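Local coordinates for protein DNA polymerase III subunit beta (Helicobacter pylori 26695, PDB 4S3I) that forms the ring-shaped sliding clamp that tethers DNA polymerases and other proteins to DNA and so confers processivity on replication, at residues Ser87-Glu92 against Leu98-Asn103; Ile5-Asn10 against Glu42-Lys47. All coordinates share one frame; numbering follows the deposited sequence.

Contact 1: Ser87-Glu92 against Leu98-Asn103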
loop_
_atom_site.group_PDB
_atom_site.type_symbol
_atom_site.label_atom_id
_atom_site.label_comp_id
_atom_site.label_asym_id
_atom_site.label_seq_id
_atom_site.Cartn_x
_atom_site.Cartn_y
_atom_site.Cartn_z
ATOM N N SER A 87 -27.918 -4.015 5.850
ATOM C CA SER A 87 -29.372 -3.951 5.820
ATOM C C SER A 87 -29.759 -2.639 5.130
ATOM O O SER A 87 -28.919 -1.746 4.972
ATOM C CB SER A 87 -29.959 -4.023 7.234
ATOM O OG SER A 87 -29.637 -2.873 7.996
ATOM N N ASN A 88 -31.010 -2.521 4.703
ATOM C CA ASN A 88 -31.423 -1.370 3.912
ATOM C C ASN A 88 -31.245 -0.030 4.634
ATOM O O ASN A 88 -31.354 0.051 5.858
ATOM C CB ASN A 88 -32.873 -1.537 3.445
ATOM C CG ASN A 88 -33.007 -2.532 2.304
ATOM O OD1 ASN A 88 -32.019 -3.121 1.854
ATOM N ND2 ASN A 88 -34.237 -2.723 1.828
ATOM N N ILE A 89 -30.994 1.019 3.856
ATOM C CA ILE A 89 -30.745 2.355 4.397
ATOM C C ILE A 89 -31.806 3.341 3.953
ATOM O O ILE A 89 -32.157 3.395 2.778
ATOM C CB ILE A 89 -29.369 2.866 3.940
ATOM C CG1 ILE A 89 -28.269 2.002 4.566
ATOM C CG2 ILE A 89 -29.174 4.344 4.306
ATOM C CD1 ILE A 89 -26.899 2.243 3.981
ATOM N N ILE A 90 -32.314 4.123 4.898
ATOM C CA ILE A 90 -33.290 5.152 4.601
ATOM C C ILE A 90 -32.602 6.494 4.351
ATOM O O ILE A 90 -31.801 6.947 5.167
ATOM C CB ILE A 90 -34.284 5.294 5.761
ATOM C CG1 ILE A 90 -35.162 4.041 5.852
ATOM C CG2 ILE A 90 -35.123 6.549 5.613
ATOM C CD1 ILE A 90 -36.058 3.988 7.080
ATOM N N LEU A 91 -32.915 7.128 3.224
ATOM C CA LEU A 91 -32.417 8.470 2.940
ATOM C C LEU A 91 -33.597 9.409 2.864
ATOM O O LEU A 91 -34.528 9.189 2.081
ATOM C CB LEU A 91 -31.626 8.496 1.635
ATOM C CG LEU A 91 -30.518 7.454 1.573
ATOM C CD1 LEU A 91 -29.874 7.414 0.192
ATOM C CD2 LEU A 91 -29.465 7.720 2.653
ATOM N N GLU A 92 -33.582 10.449 3.688
ATOM C CA GLU A 92 -34.715 11.363 3.733
ATOM C C GLU A 92 -34.257 12.799 3.946
ATOM O O GLU A 92 -33.510 13.079 4.878
ATOM C CB GLU A 92 -35.676 10.954 4.856
ATOM C CG GLU A 92 -36.865 11.902 5.043
ATOM C CD GLU A 92 -37.900 11.358 6.023
ATOM O OE1 GLU A 92 -37.618 10.331 6.686
ATOM O OE2 GLU A 92 -38.993 11.960 6.125
ATOM N N LEU A 98 -29.671 16.208 4.787
ATOM C CA LEU A 98 -30.012 14.846 4.398
ATOM C C LEU A 98 -29.888 13.929 5.604
ATOM O O LEU A 98 -28.819 13.859 6.229
ATOM C CB LEU A 98 -29.081 14.331 3.302
ATOM C CG LEU A 98 -29.445 12.906 2.867
ATOM C CD1 LEU A 98 -30.824 12.917 2.217
ATOM C CD2 LEU A 98 -28.417 12.275 1.933
ATOM N N ALA A 99 -30.962 13.212 5.931
ATOM C CA ALA A 99 -30.911 12.255 7.044
ATOM C C ALA A 99 -30.632 10.851 6.526
ATOM O O ALA A 99 -31.188 10.437 5.505
ATOM C CB ALA A 99 -32.198 12.284 7.856
ATOM N N ILE A 100 -29.771 10.119 7.226
ATOM C CA ILE A 100 -29.479 8.740 6.862
ATOM C C ILE A 100 -29.826 7.843 8.046
ATOM O O ILE A 100 -29.320 8.058 9.147
ATOM C CB ILE A 100 -27.994 8.559 6.541
ATOM C CG1 ILE A 100 -27.576 9.447 5.362
ATOM C CG2 ILE A 100 -27.659 7.083 6.280
ATOM C CD1 ILE A 100 -26.045 9.594 5.249
ATOM N N LYS A 101 -30.677 6.839 7.835
ATOM C CA LYS A 101 -31.090 5.984 8.952
ATOM C C LYS A 101 -30.936 4.517 8.618
ATOM O O LYS A 101 -31.230 4.082 7.501
ATOM C CB LYS A 101 -32.540 6.257 9.365
ATOM C CG LYS A 101 -33.009 7.669 9.149
ATOM C CD LYS A 101 -32.943 8.478 10.425
ATOM C CE LYS A 101 -33.914 7.946 11.467
ATOM N NZ LYS A 101 -33.991 8.845 12.658
ATOM N N GLN A 102 -30.450 3.759 9.590
ATOM C CA GLN A 102 -30.435 2.314 9.486
ATOM C C GLN A 102 -30.668 1.797 10.892
ATOM O O GLN A 102 -29.748 1.801 11.711
ATOM C CB GLN A 102 -29.092 1.797 8.962
ATOM C CG GLN A 102 -29.053 0.285 8.813
ATOM C CD GLN A 102 -27.671 -0.242 8.509
ATOM O OE1 GLN A 102 -26.796 -0.265 9.379
ATOM N NE2 GLN A 102 -27.460 -0.674 7.267
ATOM N N ASN A 103 -31.909 1.403 11.170
ATOM C CA ASN A 103 -32.296 0.866 12.475
ATOM C C ASN A 103 -31.927 1.802 13.616
ATOM O O ASN A 103 -32.511 2.878 13.746
ATOM C CB ASN A 103 -31.703 -0.524 12.710
ATOM C CG ASN A 103 -32.297 -1.209 13.933
ATOM O OD1 ASN A 103 -33.309 -0.760 14.484
ATOM N ND2 ASN A 103 -31.676 -2.299 14.358
#
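Leu-98, near the start of the second strand of an antiparallel beta hairpin, lays its CD1 methyl against the backbone carbonyl of Glu-92, with 3.8 Å between Leu-98 CD1 and Glu-92 O. Ala-99 then pairs with Glu-92 as a hydrogen-bonded pair: Ala-99 N gives a bond to Glu-92 O of 2.8 Å, and Glu-92 N returns one to Ala-99 O. The carboxylate of Glu-92 turns to Lys-94 in a salt bridge. Ile-100 faces Leu-91 in a non-hydrogen-bonded pair, on the apolar face of the sheet. Its two branches divide the work. CG1 of Ile-100 lies 3.7 Å from CD2 of Leu-91, while its CG2, anti to the backbone N, meets CG2 of Ile-89 at the same separation; in each pair the side chains run alongside and point the same way. Lys-101 restores the hydrogen-bonded pattern with Ile-90: Ile-90 N bonds to Lys-101 O at 2.8 Å, and Lys-101 N returns a bond to Ile-90 O. Both residues are exposed here, and they touch through their CB atoms before the lysine chain bends away. Gln-102 extends the contact past the paired strands by its side chain: extended from a CG anti to its N (chi1 -179°), it carries NE2 to 2.9 Å from Ser-87 O. That bond is bent, 139° at the hydrogen, and comes from above the carbonyl plane; OE1 accepts from Lys-85 N, so both ends of the amide are held. Strands 4-7 and 105-110 flank the hairpin in the sheet, and helix 74-82 packs Phe-77, Ile-80 and Ile-81 against its apolar face.

Contact 2: Ile5-Asn10 against Glu42-Lys47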
loop_
_atom_site.group_PDB
_atom_site.type_symbol
_atom_site.label_atom_id
_atom_site.label_comp_id
_atom_site.label_asym_id
_atom_site.label_seq_id
_atom_site.Cartn_x
_atom_site.Cartn_y
_atom_site.Cartn_z
ATOM N N ILE A 5 -36.551 7.726 0.447
ATOM C CA ILE A 5 -36.400 6.424 -0.179
ATOM C C ILE A 5 -35.678 5.464 0.765
ATOM O O ILE A 5 -35.126 5.879 1.791
ATOM C CB ILE A 5 -35.558 6.527 -1.449
ATOM C CG1 ILE A 5 -34.194 7.138 -1.132
ATOM C CG2 ILE A 5 -36.252 7.357 -2.536
ATOM C CD1 ILE A 5 -33.200 7.038 -2.269
ATOM N N SER A 6 -35.649 4.184 0.404
ATOM C CA SER A 6 -34.754 3.245 1.057
ATOM C C SER A 6 -33.973 2.570 -0.042
ATOM O O SER A 6 -34.504 2.359 -1.144
ATOM C CB SER A 6 -35.513 2.209 1.888
ATOM O OG SER A 6 -36.139 1.245 1.063
ATOM N N VAL A 7 -32.708 2.260 0.232
ATOM C CA VAL A 7 -31.857 1.600 -0.746
ATOM C C VAL A 7 -31.058 0.478 -0.110
ATOM O O VAL A 7 -30.967 0.372 1.118
ATOM C CB VAL A 7 -30.874 2.586 -1.425
ATOM C CG1 VAL A 7 -31.633 3.691 -2.158
ATOM C CG2 VAL A 7 -29.935 3.188 -0.388
ATOM N N SER A 8 -30.474 -0.355 -0.961
ATOM C CA SER A 8 -29.592 -1.410 -0.512
ATOM C C SER A 8 -28.237 -0.812 -0.133
ATOM O O SER A 8 -27.661 -0.031 -0.893
ATOM C CB SER A 8 -29.417 -2.449 -1.620
ATOM O OG SER A 8 -28.470 -3.435 -1.256
ATOM N N LYS A 9 -27.733 -1.186 1.037
ATOM C CA LYS A 9 -26.444 -0.701 1.523
ATOM C C LYS A 9 -25.324 -0.975 0.521
ATOM O O LYS A 9 -24.530 -0.092 0.195
ATOM C CB LYS A 9 -26.133 -1.350 2.884
ATOM C CG LYS A 9 -24.910 -0.801 3.619
ATOM C CD LYS A 9 -23.618 -1.469 3.166
ATOM C CE LYS A 9 -22.639 -1.629 4.316
ATOM N NZ LYS A 9 -21.343 -2.185 3.833
ATOM N N ASN A 10 -25.252 -2.207 0.032
ATOM C CA ASN A 10 -24.174 -2.565 -0.880
ATOM C C ASN A 10 -24.263 -1.880 -2.242
ATOM O O ASN A 10 -23.233 -1.507 -2.817
ATOM C CB ASN A 10 -24.063 -4.085 -1.025
ATOM C CG ASN A 10 -23.714 -4.764 0.285
ATOM O OD1 ASN A 10 -22.649 -4.519 0.861
ATOM N ND2 ASN A 10 -24.613 -5.619 0.768
ATOM N N GLU A 42 -38.497 4.727 -9.696
ATOM C CA GLU A 42 -37.845 3.730 -8.857
ATOM C C GLU A 42 -36.320 3.741 -8.958
ATOM O O GLU A 42 -35.677 2.733 -8.665
ATOM C CB GLU A 42 -38.399 2.330 -9.140
ATOM C CG GLU A 42 -39.259 1.764 -8.006
ATOM C CD GLU A 42 -40.508 2.597 -7.718
ATOM O OE1 GLU A 42 -40.856 2.753 -6.526
ATOM O OE2 GLU A 42 -41.145 3.087 -8.678
ATOM N N LYS A 43 -35.745 4.873 -9.364
ATOM C CA LYS A 43 -34.282 5.006 -9.430
ATOM C C LYS A 43 -33.775 6.139 -8.535
ATOM O O LYS A 43 -34.466 7.150 -8.347
ATOM C CB LYS A 43 -33.809 5.250 -10.873
ATOM C CG LYS A 43 -34.026 4.089 -11.860
ATOM C CD LYS A 43 -33.439 4.428 -13.239
ATOM C CE LYS A 43 -33.442 3.234 -14.197
ATOM N NZ LYS A 43 -32.841 3.580 -15.523
ATOM N N LEU A 44 -32.579 5.955 -7.972
ATOM C CA LEU A 44 -31.820 7.055 -7.367
ATOM C C LEU A 44 -30.613 7.319 -8.254
ATOM O O LEU A 44 -29.793 6.431 -8.466
ATOM C CB LEU A 44 -31.331 6.699 -5.957
ATOM C CG LEU A 44 -30.282 7.660 -5.387
ATOM C CD1 LEU A 44 -30.931 8.986 -5.016
ATOM C CD2 LEU A 44 -29.570 7.068 -4.184
ATOM N N PHE A 45 -30.522 8.525 -8.794
ATOM C CA PHE A 45 -29.376 8.920 -9.590
ATOM C C PHE A 45 -28.402 9.691 -8.718
ATOM O O PHE A 45 -28.797 10.572 -7.950
ATOM C CB PHE A 45 -29.815 9.807 -10.756
ATOM C CG PHE A 45 -30.557 9.065 -11.836
ATOM C CD1 PHE A 45 -31.927 8.855 -11.734
ATOM C CD2 PHE A 45 -29.878 8.562 -12.946
ATOM C CE1 PHE A 45 -32.624 8.165 -12.737
ATOM C CE2 PHE A 45 -30.561 7.865 -13.952
ATOM C CZ PHE A 45 -31.936 7.669 -13.842
ATOM N N LEU A 46 -27.131 9.357 -8.856
ATOM C CA LEU A 46 -26.073 10.004 -8.105
ATOM C C LEU A 46 -25.087 10.520 -9.143
ATOM O O LEU A 46 -24.670 9.770 -10.035
ATOM C CB LEU A 46 -25.407 9.006 -7.152
ATOM C CG LEU A 46 -26.306 8.203 -6.203
ATOM C CD1 LEU A 46 -26.773 6.914 -6.846
ATOM C CD2 LEU A 46 -25.590 7.872 -4.879
ATOM N N LYS A 47 -24.747 11.803 -9.081
ATOM C CA LYS A 47 -23.783 12.315 -10.049
ATOM C C LYS A 47 -22.765 13.281 -9.461
ATOM O O LYS A 47 -23.076 14.070 -8.567
ATOM C CB LYS A 47 -24.471 12.916 -11.277
ATOM C CG LYS A 47 -25.202 14.211 -11.049
ATOM C CD LYS A 47 -25.617 14.796 -12.398
ATOM C CE LYS A 47 -26.474 16.050 -12.245
ATOM N NZ LYS A 47 -27.884 15.741 -11.871
#
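Ile-5 and Leu-44 meet inside the N-terminal domain of the DNA clamp fold, where strand 4-7 of one antiparallel sheet faces strand 43-49 of another. The contact is wholly apolar and small, burying 90 Å² in all, and no hydrogen bond joins the two segments. Their backbones stay well apart, with 8.5 Å between the CA atoms of Ile-5 and Leu-44, and side chains alone bridge the gap. Val-39 of strand 34-40 packs on both Ile-5 and Leu-44, while Val-7 also rests on Leu-12 and Ile-59, so helix 9-19 and strand 53-60 help enclose the site. Two van der Waals contacts cross between the segments. Val-7, two residues on from Ile-5 and on the same side of its strand, sends CG1 to 4.4 Å from CD2 of Leu-44. The main contact sets Ile-5 and Leu-44 across each other at about a right angle. With CG1 of Ile-5 between its backbone N and carbonyl carbon (chi1 57°) and the chain extended beyond, CD1 of Ile-5 rests against the flank of the leucine, 4.1 Å from each of CB, CD1 and CD2 of Leu-44.

Strand 4-7 ties the two contacts together: it is the sheet neighbour of strand 89-94, and probable backbone hydrogen bonds run from Ile-89 N to Val-7 O and from Leu-91 N to Ile-5 O. Contact 1 joins adjacent strands within one sheet, so backbone bonding dominates, and it is only partly buried, with one face reaching the surface. Contact 2 joins that sheet to a second one and is buried throughout, held by apolar side chains alone. The centres of contacts 1 and 2 lie about 11 Å apart. The backbone edge of strand 4-7 thus serves the sheet of contact 1, while its inward side chains serve the sheet-to-sheet interface of contact 2.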